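Amidase (Bacillus anthracis, PDB 5EWQ) probably hydrolyses carboxylic amides to the free acid and ammonia, as a member of the amidase signature family. Local coordinates at residues N47-E52 with A267-D272; A273-N278 with D300-L305; G463-A468 with K492-I497. One frame throughout, in Å; residues are numbered along the deposited sequence.

Contact 1: N47-E52 with A267-D272; sequences NATVDE and ARTVKD
D272 meets the start of helix 50-58 with both carboxylate oxygens, and it has more surface buried here than any other residue of the two segments. Its OD1 accepts a hydrogen bond from V50 N at 3.0 Å. With an N-H...O angle of 162° the bond is close to straight, although the donor stands above the carboxylate plane, 45° out of it. OD2 rests on T49, 3.4 Å from T49 CB, and the two side chains cross at about a right angle. The V50 and D272 side chains slide past each other in opposite directions, with V50 CG2 3.6 Å from D272 CG. T49, at the N-cap position of helix 50-58, accepts a weak capping bond from E52 N through OG1, while its CG2 turns to T269 OG1 at 3.7 Å. R268 is extended from CG to NE; beyond it the guanidinium lies beside the loop ahead of that helix, NH2 3.3 Å from A48 O. The main charge partner of R268 is D215, which pairs with NH1 and also accepts from N47 N. At the other end the D51 side chain crosses that of K271 at about a right angle, OD2 lying against CE; K271 NZ bonds to T302 O. The chemistry is that of a helix start gripped by an acid from a distant part of the chain: D272 supplies the acceptor for V50 N, and the positive end of the helix dipole may stabilise its carboxylate charge, while the nearby D51 acid would act the other way.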
ATOM      1  N   ASN A  47      12.746  12.878  -3.696  1.00 63.10           N
ATOM      2  CA  ASN A  47      12.102  12.763  -5.005  1.00 64.12           C
ATOM      3  C   ASN A  47      12.983  12.076  -6.050  1.00 68.64           C
ATOM      4  O   ASN A  47      12.699  12.130  -7.247  1.00 93.44           O
ATOM      5  CB  ASN A  47      11.666  14.142  -5.514  1.00 55.66           C
ATOM      6  CG  ASN A  47      10.566  14.059  -6.556  1.00 64.88           C
ATOM      7  OD1 ASN A  47       9.747  13.139  -6.539  1.00 65.66           O
ATOM      8  ND2 ASN A  47      10.545  15.019  -7.474  1.00 56.93           N
ATOM      9  N   ALA A  48      14.045  11.420  -5.596  1.00 56.54           N
ATOM     10  CA  ALA A  48      14.905  10.659  -6.496  1.00 63.67           C
ATOM     11  C   ALA A  48      14.464   9.200  -6.544  1.00 57.16           C
ATOM     12  O   ALA A  48      14.126   8.612  -5.518  1.00 60.64           O
ATOM     13  CB  ALA A  48      16.360  10.763  -6.065  1.00 69.87           C
ATOM     14  N   THR A  49      14.465   8.623  -7.741  1.00 69.17           N
ATOM     15  CA  THR A  49      14.059   7.234  -7.917  1.00 72.96           C
ATOM     16  C   THR A  49      15.117   6.282  -7.370  1.00 72.79           C
ATOM     17  O   THR A  49      16.204   6.708  -6.981  1.00 80.74           O
ATOM     18  CB  THR A  49      13.798   6.902  -9.399  1.00 73.46           C
ATOM     19  OG1 THR A  49      15.031   6.942 -10.126  1.00 82.64           O
ATOM     20  CG2 THR A  49      12.820   7.899 -10.004  1.00 63.98           C
ATOM     21  N   VAL A  50      14.792   4.993  -7.343  1.00 71.70           N
ATOM     22  CA  VAL A  50      15.709   3.979  -6.834  1.00 70.04           C
ATOM     23  C   VAL A  50      16.968   3.892  -7.693  1.00 79.30           C
ATOM     24  O   VAL A  50      18.080   3.816  -7.171  1.00 81.16           O
ATOM     25  CB  VAL A  50      15.035   2.593  -6.772  1.00 59.10           C
ATOM     26  CG1 VAL A  50      16.032   1.529  -6.336  1.00 58.81           C
ATOM     27  CG2 VAL A  50      13.843   2.629  -5.829  1.00 53.74           C
ATOM     28  N   ASP A  51      16.785   3.914  -9.010  1.00 79.31           N
ATOM     29  CA  ASP A  51      17.905   3.853  -9.946  1.00 87.40           C
ATOM     30  C   ASP A  51      18.859   5.029  -9.759  1.00 85.13           C
ATOM     31  O   ASP A  51      20.072   4.884  -9.911  1.00 84.40           O
ATOM     32  CB  ASP A  51      17.394   3.817 -11.387  1.00 86.43           C
ATOM     33  CG  ASP A  51      16.732   2.500 -11.739  1.00 84.43           C
ATOM     34  OD1 ASP A  51      17.309   1.440 -11.416  1.00 78.41           O
ATOM     35  OD2 ASP A  51      15.633   2.522 -12.333  1.00 88.29           O
ATOM     36  N   GLU A  52      18.305   6.191  -9.430  1.00 78.41           N
ATOM     37  CA  GLU A  52      19.112   7.387  -9.211  1.00 76.12           C
ATOM     38  C   GLU A  52      19.861   7.310  -7.885  1.00 78.30           C
ATOM     39  O   GLU A  52      20.968   7.832  -7.758  1.00 82.58           O
ATOM     40  CB  GLU A  52      18.235   8.640  -9.251  1.00 80.00           C
ATOM     41  CG  GLU A  52      17.561   8.877 -10.591  1.00 89.19           C
ATOM     42  CD  GLU A  52      16.659  10.095 -10.583  1.00 93.36           C
ATOM     43  OE1 GLU A  52      16.695  10.858  -9.594  1.00 91.29           O
ATOM     44  OE2 GLU A  52      15.911  10.288 -11.566  1.00 93.69           O
ATOM     45  N   ALA A 267       4.982   3.249  -4.361  1.00 38.95           N
ATOM     46  CA  ALA A 267       6.096   4.174  -4.546  1.00 44.17           C
ATOM     47  C   ALA A 267       5.634   5.455  -5.235  1.00 48.80           C
ATOM     48  O   ALA A 267       4.451   5.616  -5.530  1.00 55.30           O
ATOM     49  CB  ALA A 267       7.204   3.513  -5.347  1.00 40.96           C
ATOM     50  N   ARG A 268       6.570   6.363  -5.487  1.00 39.85           N
ATOM     51  CA  ARG A 268       6.257   7.595  -6.201  1.00 54.15           C
ATOM     52  C   ARG A 268       6.241   7.337  -7.701  1.00 53.52           C
ATOM     53  O   ARG A 268       5.521   7.995  -8.451  1.00 67.85           O
ATOM     54  CB  ARG A 268       7.274   8.691  -5.876  1.00 54.10           C
ATOM     55  CG  ARG A 268       7.873   8.604  -4.489  1.00 49.24           C
ATOM     56  CD  ARG A 268       8.922   9.685  -4.284  1.00 47.47           C
ATOM     57  NE  ARG A 268       9.641   9.516  -3.026  1.00 59.55           N
ATOM     58  CZ  ARG A 268      10.755   8.802  -2.893  1.00 60.66           C
ATOM     59  NH1 ARG A 268      11.343   8.701  -1.709  1.00 67.36           N
ATOM     60  NH2 ARG A 268      11.280   8.190  -3.946  1.00 66.16           N
ATOM     61  N   THR A 269       7.047   6.370  -8.125  1.00 56.27           N
ATOM     62  CA  THR A 269       7.229   6.078  -9.539  1.00 52.38           C
ATOM     63  C   THR A 269       6.793   4.654  -9.871  1.00 59.75           C
ATOM     64  O   THR A 269       6.999   3.734  -9.078  1.00 71.30           O
ATOM     65  CB  THR A 269       8.699   6.276  -9.955  1.00 60.42           C
ATOM     66  OG1 THR A 269       9.174   7.528  -9.446  1.00 49.12           O
ATOM     67  CG2 THR A 269       8.846   6.256 -11.470  1.00 85.36           C
ATOM     68  N   VAL A 270       6.183   4.484 -11.041  1.00 62.60           N
ATOM     69  CA  VAL A 270       5.767   3.170 -11.524  1.00 61.64           C
ATOM     70  C   VAL A 270       6.973   2.242 -11.655  1.00 67.30           C
ATOM     71  O   VAL A 270       6.881   1.041 -11.398  1.00 66.91           O
ATOM     72  CB  VAL A 270       5.045   3.280 -12.883  1.00 51.08           C
ATOM     73  CG1 VAL A 270       4.550   1.918 -13.343  1.00 52.10           C
ATOM     74  CG2 VAL A 270       3.887   4.260 -12.787  1.00 49.43           C
ATOM     75  N   LYS A 271       8.102   2.820 -12.051  1.00 68.69           N
ATOM     76  CA  LYS A 271       9.362   2.094 -12.160  1.00 82.92           C
ATOM     77  C   LYS A 271       9.778   1.497 -10.819  1.00 77.07           C
ATOM     78  O   LYS A 271      10.039   0.299 -10.714  1.00 72.58           O
ATOM     79  CB  LYS A 271      10.462   3.023 -12.679  1.00 83.74           C
ATOM     80  CG  LYS A 271      11.839   2.388 -12.794  1.00 68.76           C
ATOM     81  CD  LYS A 271      11.992   1.624 -14.098  1.00 70.32           C
ATOM     82  CE  LYS A 271      13.457   1.504 -14.494  1.00 74.01           C
ATOM     83  NZ  LYS A 271      13.622   0.933 -15.860  1.00 84.47           N
ATOM     84  N   ASP A 272       9.833   2.346  -9.798  1.00 72.83           N
ATOM     85  CA  ASP A 272      10.243   1.929  -8.462  1.00 68.96           C
ATOM     86  C   ASP A 272       9.270   0.918  -7.860  1.00 66.11           C
ATOM     87  O   ASP A 272       9.667   0.045  -7.086  1.00 59.08           O
ATOM     88  CB  ASP A 272      10.373   3.147  -7.545  1.00 66.44           C
ATOM     89  CG  ASP A 272      11.436   4.120  -8.017  1.00 72.57           C
ATOM     90  OD1 ASP A 272      12.420   3.669  -8.640  1.00 77.66           O
ATOM     91  OD2 ASP A 272      11.289   5.335  -7.766  1.00 73.28           O
TER

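Contact 2: A273-N278 with D300-L305; sequences AATLFN and DYTKDL
The Y301 ring is met on one face by F277 and at its edge by N278. F277 CD2 sits 3.7 Å from Y301 CD2, above the plane and offset toward the rim, and F277 CE2 continues across to Y301 CZ at 3.8 Å. The rings meet obliquely, planes at 59° and centroids 5.1 Å apart. At the edge, N278 OD1 lies in the ring plane, 3.2 Å from Y301 CD2, and the amide is nearly coplanar with the ring. The same oxygen takes a hydrogen bond from Y301 N at 3.1 Å, essentially straight at 177° and directed at a carbonyl lone pair. Y301 CG stands beside its own backbone N and anti to the carbonyl carbon (chi1 -68°), and N278 OD1 meets both that N-H and the rim of the ring. The other end of the N278 amide gives a weak bond from ND2 to D300 OD1, whose carboxylate is almost perpendicular to the amide. D300 OD1 also accepts from T302 N at 3.3 Å, closing an Asx turn. Beyond it, T302 CG2 packs on the helix near T275, and A274 CB touches Y301 CB at 3.8 Å. The Y301 hydroxyl bonds to R247, and K492 of helix 491-503 also touches this tyrosine. Chemically, one asparagine on helix 270-280 makes a straight bond to the backbone of the returning loop and a weak one to D300, while F277 and A274 give Y301 apolar cover. N278 OD1 thereby satisfies the Y301 N-H and fills the ring edge at once, holding Y301 and the Asx-turn residue D300 against the helix.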
ATOM      1  N   ALA A 273       7.996   1.037  -8.219  1.00 59.98           N
ATOM      2  CA  ALA A 273       6.975   0.110  -7.743  1.00 56.51           C
ATOM      3  C   ALA A 273       7.218  -1.290  -8.296  1.00 56.34           C
ATOM      4  O   ALA A 273       7.084  -2.283  -7.581  1.00 50.27           O
ATOM      5  CB  ALA A 273       5.589   0.603  -8.128  1.00 52.11           C
ATOM      6  N   ALA A 274       7.581  -1.358  -9.574  1.00 54.82           N
ATOM      7  CA  ALA A 274       7.865  -2.631 -10.224  1.00 56.22           C
ATOM      8  C   ALA A 274       9.144  -3.251  -9.673  1.00 62.19           C
ATOM      9  O   ALA A 274       9.290  -4.474  -9.641  1.00 60.51           O
ATOM     10  CB  ALA A 274       7.972  -2.444 -11.725  1.00 55.79           C
ATOM     11  N   THR A 275      10.067  -2.398  -9.244  1.00 66.54           N
ATOM     12  CA  THR A 275      11.319  -2.850  -8.649  1.00 61.52           C
ATOM     13  C   THR A 275      11.052  -3.612  -7.355  1.00 56.78           C
ATOM     14  O   THR A 275      11.608  -4.687  -7.128  1.00 55.00           O
ATOM     15  CB  THR A 275      12.263  -1.668  -8.365  1.00 55.44           C
ATOM     16  OG1 THR A 275      12.630  -1.043  -9.602  1.00 70.49           O
ATOM     17  CG2 THR A 275      13.517  -2.144  -7.657  1.00 56.76           C
ATOM     18  N   LEU A 276      10.191  -3.048  -6.516  1.00 56.78           N
ATOM     19  CA  LEU A 276       9.800  -3.684  -5.266  1.00 53.85           C
ATOM     20  C   LEU A 276       8.954  -4.926  -5.525  1.00 49.86           C
ATOM     21  O   LEU A 276       9.026  -5.907  -4.785  1.00 48.97           O
ATOM     22  CB  LEU A 276       9.032  -2.696  -4.384  1.00 51.12           C
ATOM     23  CG  LEU A 276       8.549  -3.206  -3.026  1.00 52.52           C
ATOM     24  CD1 LEU A 276       9.728  -3.619  -2.165  1.00 58.96           C
ATOM     25  CD2 LEU A 276       7.718  -2.147  -2.324  1.00 49.33           C
ATOM     26  N   PHE A 277       8.161  -4.875  -6.591  1.00 49.50           N
ATOM     27  CA  PHE A 277       7.241  -5.955  -6.933  1.00 50.07           C
ATOM     28  C   PHE A 277       7.976  -7.229  -7.345  1.00 67.76           C
ATOM     29  O   PHE A 277       7.399  -8.316  -7.346  1.00 72.04           O
ATOM     30  CB  PHE A 277       6.297  -5.501  -8.051  1.00 50.33           C
ATOM     31  CG  PHE A 277       5.191  -6.472  -8.348  1.00 50.77           C
ATOM     32  CD1 PHE A 277       4.276  -6.821  -7.369  1.00 48.69           C
ATOM     33  CD2 PHE A 277       5.054  -7.019  -9.612  1.00 53.48           C
ATOM     34  CE1 PHE A 277       3.252  -7.710  -7.642  1.00 53.96           C
ATOM     35  CE2 PHE A 277       4.033  -7.908  -9.892  1.00 55.62           C
ATOM     36  CZ  PHE A 277       3.129  -8.251  -8.905  1.00 52.12           C
ATOM     37  N   ASN A 278       9.253  -7.089  -7.688  1.00 74.05           N
ATOM     38  CA  ASN A 278      10.068  -8.229  -8.097  1.00 76.08           C
ATOM     39  C   ASN A 278      10.353  -9.196  -6.951  1.00 77.59           C
ATOM     40  O   ASN A 278      10.438 -10.406  -7.160  1.00 88.78           O
ATOM     41  CB  ASN A 278      11.390  -7.749  -8.698  1.00 70.65           C
ATOM     42  CG  ASN A 278      11.215  -7.123 -10.068  1.00 68.27           C
ATOM     43  OD1 ASN A 278      10.303  -7.479 -10.814  1.00 66.31           O
ATOM     44  ND2 ASN A 278      12.094  -6.188 -10.408  1.00 62.92           N
ATOM     45  N   ASP A 300      11.469  -9.825 -14.491  1.00 86.37           N
ATOM     46  CA  ASP A 300      11.927  -8.498 -14.100  1.00 81.86           C
ATOM     47  C   ASP A 300      10.984  -7.455 -14.692  1.00 75.95           C
ATOM     48  O   ASP A 300      11.010  -7.195 -15.895  1.00 74.30           O
ATOM     49  CB  ASP A 300      13.366  -8.260 -14.568  1.00 87.60           C
ATOM     50  CG  ASP A 300      14.032  -7.093 -13.856  1.00 88.75           C
ATOM     51  OD1 ASP A 300      13.314  -6.198 -13.364  1.00 88.62           O
ATOM     52  OD2 ASP A 300      15.279  -7.074 -13.790  1.00 75.93           O
ATOM     53  N   TYR A 301      10.153  -6.860 -13.843  1.00 72.69           N
ATOM     54  CA  TYR A 301       9.123  -5.931 -14.298  1.00 65.81           C
ATOM     55  C   TYR A 301       9.652  -4.523 -14.560  1.00 65.52           C
ATOM     56  O   TYR A 301       8.882  -3.565 -14.594  1.00 73.25           O
ATOM     57  CB  TYR A 301       7.984  -5.864 -13.274  1.00 70.64           C
ATOM     58  CG  TYR A 301       7.167  -7.133 -13.171  1.00 68.99           C
ATOM     59  CD1 TYR A 301       6.079  -7.349 -14.007  1.00 66.58           C
ATOM     60  CD2 TYR A 301       7.477  -8.110 -12.234  1.00 65.72           C
ATOM     61  CE1 TYR A 301       5.327  -8.505 -13.916  1.00 63.93           C
ATOM     62  CE2 TYR A 301       6.730  -9.271 -12.137  1.00 70.37           C
ATOM     63  CZ  TYR A 301       5.656  -9.462 -12.981  1.00 68.83           C
ATOM     64  OH  TYR A 301       4.908 -10.614 -12.890  1.00 73.98           O
ATOM     65  N   THR A 302      10.961  -4.397 -14.753  1.00 72.24           N
ATOM     66  CA  THR A 302      11.570  -3.090 -14.979  1.00 81.27           C
ATOM     67  C   THR A 302      12.266  -3.001 -16.335  1.00 90.36           C
ATOM     68  O   THR A 302      12.736  -1.935 -16.730  1.00102.98           O
ATOM     69  CB  THR A 302      12.589  -2.746 -13.876  1.00 79.15           C
ATOM     70  OG1 THR A 302      13.618  -3.742 -13.844  1.00 81.81           O
ATOM     71  CG2 THR A 302      11.906  -2.684 -12.518  1.00 78.96           C
ATOM     72  N   LYS A 303      12.329  -4.123 -17.047  1.00 87.67           N
ATOM     73  CA  LYS A 303      13.005  -4.163 -18.338  1.00 87.63           C
ATOM     74  C   LYS A 303      12.088  -3.718 -19.474  1.00 99.82           C
ATOM     75  O   LYS A 303      12.425  -2.809 -20.233  1.00 86.92           O
ATOM     76  CB  LYS A 303      13.540  -5.570 -18.621  1.00 87.92           C
ATOM     77  CG  LYS A 303      14.556  -6.066 -17.606  1.00 87.12           C
ATOM     78  CD  LYS A 303      15.156  -7.397 -18.029  1.00 87.47           C
ATOM     79  CE  LYS A 303      16.008  -7.248 -19.281  1.00 89.59           C
ATOM     80  NZ  LYS A 303      17.171  -6.345 -19.054  1.00 90.23           N
ATOM     81  N   ASP A 304      10.929  -4.361 -19.586  1.00115.82           N
ATOM     82  CA  ASP A 304       9.990  -4.065 -20.664  1.00118.50           C
ATOM     83  C   ASP A 304       9.096  -2.873 -20.334  1.00109.77           C
ATOM     84  O   ASP A 304       7.875  -2.946 -20.469  1.00116.12           O
ATOM     85  CB  ASP A 304       9.130  -5.293 -20.971  1.00119.50           C
ATOM     86  CG  ASP A 304       9.952  -6.477 -21.442  1.00127.87           C
ATOM     87  OD1 ASP A 304      11.111  -6.613 -21.000  1.00132.83           O
ATOM     88  OD2 ASP A 304       9.436  -7.274 -22.256  1.00129.77           O
ATOM     89  N   LEU A 305       9.711  -1.777 -19.902  1.00 92.46           N
ATOM     90  CA  LEU A 305       8.978  -0.556 -19.585  1.00 74.29           C
ATOM     91  C   LEU A 305       9.387   0.578 -20.518  1.00 74.02           C
ATOM     92  O   LEU A 305      10.404   1.236 -20.300  1.00 74.52           O
ATOM     93  CB  LEU A 305       9.208  -0.152 -18.127  1.00 70.69           C
ATOM     94  CG  LEU A 305       8.128  -0.543 -17.114  1.00 65.38           C
ATOM     95  CD1 LEU A 305       7.784  -2.020 -17.217  1.00 68.79           C
ATOM     96  CD2 LEU A 305       8.571  -0.193 -15.703  1.00 65.05           C
TER

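Contact 3: G463-A468 with K492-I497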
ATOM      1  N   GLY A 463     -10.045 -10.717  -8.754  1.00 58.99           N
ATOM      2  CA  GLY A 463      -8.630 -10.988  -8.579  1.00 57.02           C
ATOM      3  C   GLY A 463      -7.754 -10.325  -9.623  1.00 69.06           C
ATOM      4  O   GLY A 463      -6.561 -10.612  -9.718  1.00 67.67           O
ATOM      5  N   TYR A 464      -8.348  -9.437 -10.413  1.00 71.82           N
ATOM      6  CA  TYR A 464      -7.618  -8.722 -11.452  1.00 71.92           C
ATOM      7  C   TYR A 464      -6.730  -7.637 -10.850  1.00 65.01           C
ATOM      8  O   TYR A 464      -7.099  -7.011  -9.855  1.00 72.70           O
ATOM      9  CB  TYR A 464      -8.590  -8.116 -12.467  1.00 76.88           C
ATOM     10  CG  TYR A 464      -9.114  -9.114 -13.476  1.00 86.22           C
ATOM     11  CD1 TYR A 464      -9.901 -10.185 -13.079  1.00 84.39           C
ATOM     12  CD2 TYR A 464      -8.824  -8.981 -14.827  1.00 93.63           C
ATOM     13  CE1 TYR A 464     -10.381 -11.099 -13.997  1.00 89.67           C
ATOM     14  CE2 TYR A 464      -9.300  -9.888 -15.753  1.00 95.95           C
ATOM     15  CZ  TYR A 464     -10.078 -10.945 -15.332  1.00 92.84           C
ATOM     16  OH  TYR A 464     -10.553 -11.851 -16.250  1.00 93.99           O
ATOM     17  N   PRO A 465      -5.551  -7.415 -11.450  1.00 67.27           N
ATOM     18  CA  PRO A 465      -4.584  -6.442 -10.932  1.00 51.49           C
ATOM     19  C   PRO A 465      -5.026  -4.990 -11.109  1.00 53.40           C
ATOM     20  O   PRO A 465      -5.750  -4.670 -12.051  1.00 60.25           O
ATOM     21  CB  PRO A 465      -3.327  -6.728 -11.758  1.00 53.00           C
ATOM     22  CG  PRO A 465      -3.842  -7.295 -13.031  1.00 58.01           C
ATOM     23  CD  PRO A 465      -5.043  -8.110 -12.646  1.00 62.82           C
ATOM     24  N   GLU A 466      -4.585  -4.128 -10.198  1.00 58.67           N
ATOM     25  CA  GLU A 466      -4.917  -2.708 -10.240  1.00 47.93           C
ATOM     26  C   GLU A 466      -3.662  -1.863 -10.077  1.00 49.12           C
ATOM     27  O   GLU A 466      -2.816  -2.160  -9.236  1.00 52.67           O
ATOM     28  CB  GLU A 466      -5.923  -2.357  -9.143  1.00 46.02           C
ATOM     29  CG  GLU A 466      -7.198  -3.178  -9.167  1.00 51.74           C
ATOM     30  CD  GLU A 466      -7.963  -3.079  -7.864  1.00 58.52           C
ATOM     31  OE1 GLU A 466      -7.436  -2.460  -6.914  1.00 42.05           O
ATOM     32  OE2 GLU A 466      -9.086  -3.619  -7.786  1.00 70.49           O
ATOM     33  N   LEU A 467      -3.541  -0.806 -10.875  1.00 48.07           N
ATOM     34  CA  LEU A 467      -2.376   0.069 -10.798  1.00 53.58           C
ATOM     35  C   LEU A 467      -2.775   1.541 -10.721  1.00 56.65           C
ATOM     36  O   LEU A 467      -3.370   2.082 -11.652  1.00 62.76           O
ATOM     37  CB  LEU A 467      -1.456  -0.158 -11.999  1.00 53.98           C
ATOM     38  CG  LEU A 467      -0.157   0.651 -12.001  1.00 47.57           C
ATOM     39  CD1 LEU A 467       0.686   0.310 -10.782  1.00 44.22           C
ATOM     40  CD2 LEU A 467       0.625   0.415 -13.282  1.00 48.76           C
ATOM     41  N   ALA A 468      -2.433   2.183  -9.608  1.00 42.40           N
ATOM     42  CA  ALA A 468      -2.756   3.590  -9.399  1.00 40.26           C
ATOM     43  C   ALA A 468      -1.605   4.496  -9.826  1.00 48.47           C
ATOM     44  O   ALA A 468      -0.462   4.294  -9.422  1.00 47.28           O
ATOM     45  CB  ALA A 468      -3.109   3.837  -7.943  1.00 48.98           C
ATOM     46  N   LYS A 492       2.693  -7.452 -15.852  1.00 80.45           N
ATOM     47  CA  LYS A 492       3.723  -7.042 -16.799  1.00 79.91           C
ATOM     48  C   LYS A 492       3.196  -5.991 -17.769  1.00 81.44           C
ATOM     49  O   LYS A 492       3.890  -5.028 -18.093  1.00 75.98           O
ATOM     50  CB  LYS A 492       4.253  -8.251 -17.573  1.00 75.02           C
ATOM     51  N   GLU A 493       1.962  -6.179 -18.226  1.00 81.16           N
ATOM     52  CA  GLU A 493       1.350  -5.250 -19.166  1.00 81.62           C
ATOM     53  C   GLU A 493       0.856  -3.995 -18.452  1.00 82.28           C
ATOM     54  O   GLU A 493       0.866  -2.904 -19.022  1.00 86.57           O
ATOM     55  CB  GLU A 493       0.198  -5.922 -19.916  1.00 81.24           C
ATOM     56  CG  GLU A 493      -0.350  -5.102 -21.072  1.00 97.73           C
ATOM     57  CD  GLU A 493      -1.453  -5.819 -21.828  1.00103.62           C
ATOM     58  OE1 GLU A 493      -1.823  -5.352 -22.925  1.00102.14           O
ATOM     59  OE2 GLU A 493      -1.949  -6.847 -21.322  1.00104.09           O
ATOM     60  N   LEU A 494       0.429  -4.155 -17.203  1.00 73.78           N
ATOM     61  CA  LEU A 494      -0.056  -3.029 -16.412  1.00 65.74           C
ATOM     62  C   LEU A 494       1.047  -2.012 -16.145  1.00 63.65           C
ATOM     63  O   LEU A 494       0.849  -0.811 -16.329  1.00 62.47           O
ATOM     64  CB  LEU A 494      -0.645  -3.511 -15.086  1.00 70.93           C
ATOM     65  CG  LEU A 494      -2.171  -3.482 -14.984  1.00 67.24           C
ATOM     66  CD1 LEU A 494      -2.613  -3.629 -13.537  1.00 61.27           C
ATOM     67  CD2 LEU A 494      -2.729  -2.202 -15.592  1.00 57.76           C
ATOM     68  N   PHE A 495       2.204  -2.497 -15.706  1.00 58.73           N
ATOM     69  CA  PHE A 495       3.346  -1.627 -15.445  1.00 60.51           C
ATOM     70  C   PHE A 495       3.788  -0.905 -16.712  1.00 75.66           C
ATOM     71  O   PHE A 495       4.125   0.277 -16.673  1.00 72.91           O
ATOM     72  CB  PHE A 495       4.515  -2.422 -14.861  1.00 55.44           C
ATOM     73  CG  PHE A 495       4.441  -2.603 -13.372  1.00 58.15           C
ATOM     74  CD1 PHE A 495       4.562  -1.514 -12.524  1.00 60.98           C
ATOM     75  CD2 PHE A 495       4.264  -3.860 -12.818  1.00 52.54           C
ATOM     76  CE1 PHE A 495       4.499  -1.673 -11.154  1.00 53.44           C
ATOM     77  CE2 PHE A 495       4.202  -4.024 -11.448  1.00 50.76           C
ATOM     78  CZ  PHE A 495       4.321  -2.930 -10.616  1.00 47.46           C
ATOM     79  N   ASN A 496       3.781  -1.621 -17.831  1.00 71.58           N
ATOM     80  CA  ASN A 496       4.157  -1.040 -19.114  1.00 71.44           C
ATOM     81  C   ASN A 496       3.179   0.053 -19.528  1.00 69.86           C
ATOM     82  O   ASN A 496       3.578   1.102 -20.032  1.00 65.06           O
ATOM     83  CB  ASN A 496       4.229  -2.126 -20.189  1.00 72.49           C
ATOM     84  CG  ASN A 496       4.944  -1.659 -21.442  1.00 84.40           C
ATOM     85  OD1 ASN A 496       5.740  -0.720 -21.401  1.00 85.70           O
ATOM     86  ND2 ASN A 496       4.666  -2.316 -22.562  1.00 87.74           N
ATOM     87  N   ILE A 497       1.893  -0.204 -19.305  1.00 73.12           N
ATOM     88  CA  ILE A 497       0.851   0.779 -19.574  1.00 69.58           C
ATOM     89  C   ILE A 497       0.946   1.946 -18.595  1.00 66.41           C
ATOM     90  O   ILE A 497       0.873   3.110 -18.989  1.00 64.60           O
ATOM     91  CB  ILE A 497      -0.554   0.139 -19.492  1.00 69.65           C
ATOM     92  CG1 ILE A 497      -0.818  -0.719 -20.731  1.00 65.53           C
ATOM     93  CG2 ILE A 497      -1.630   1.205 -19.348  1.00 65.18           C
ATOM     94  CD1 ILE A 497      -2.173  -1.392 -20.731  1.00 66.17           C
TER
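L467 and L494 face each other where helix 491-503 packs on the large mixed sheet of the amidase fold, following the antiparallel hairpin of strands 466-473 and 479-485. Segment 466-468 of the strand and segment 492-497 of the helix run nearly the same way, with 20° between their directions and a closest axis approach of 9.0 Å, as expected of a helix lying along a sheet. The nearest CA pair is L467 and L494, 6.8 Å apart. Traced outward, the L467 side chain begins with CB, which touches L494 CD1 at 4.0 Å. CG is anti to the backbone N (chi1 -177°), and there the chain divides into two methyls. CD1 reaches toward F495, 4.3 Å from CE1 of its ring. CD2 goes to the helix backbone: it lies 3.3 Å from L494 O and 4.0 Å from F495 CA, so this methyl meets helix main chain, while CB and CD1 meet side chains. Hence L467 straddles two successive helix residues, while V239 and L241 of the adjoining strand 239-242 touch it from within the sheet. E466 points the other way, to the opposite face, where V230 of helix 230-235 touches it. No hydrogen bond crosses between the two segments, and the side-chain pairs P465-L494, L467-L494 and L467-F495 are all apolar; every residue that touches is also buried. F495 carries the interface further, with V270, A273 and A274 of helix 270-280 against its ring. The L494 side chain makes its close contacts through CD1, which lies against the proline just before the strand, 3.6 Å from P465 CB.

The three contacts follow one another along the chain, contact 2 opening directly after contact 1 closes. Contacts 1 and 2 share helix 270-280 and have centres about 11 Å apart. Contact 3 has its centre about 11 Å from that of contact 2 and about 17 Å from that of contact 1. F495 of contact 3 joins it to contact 2 by packing on F277, CE2 of F495 lying 3.6 Å from CD2 of F277. Helices 270-280 and 491-503 thus lie against each other over strand 239-242 of the mixed sheet, and contact 1 ties helix 50-58, from the early part of the chain, to this layer.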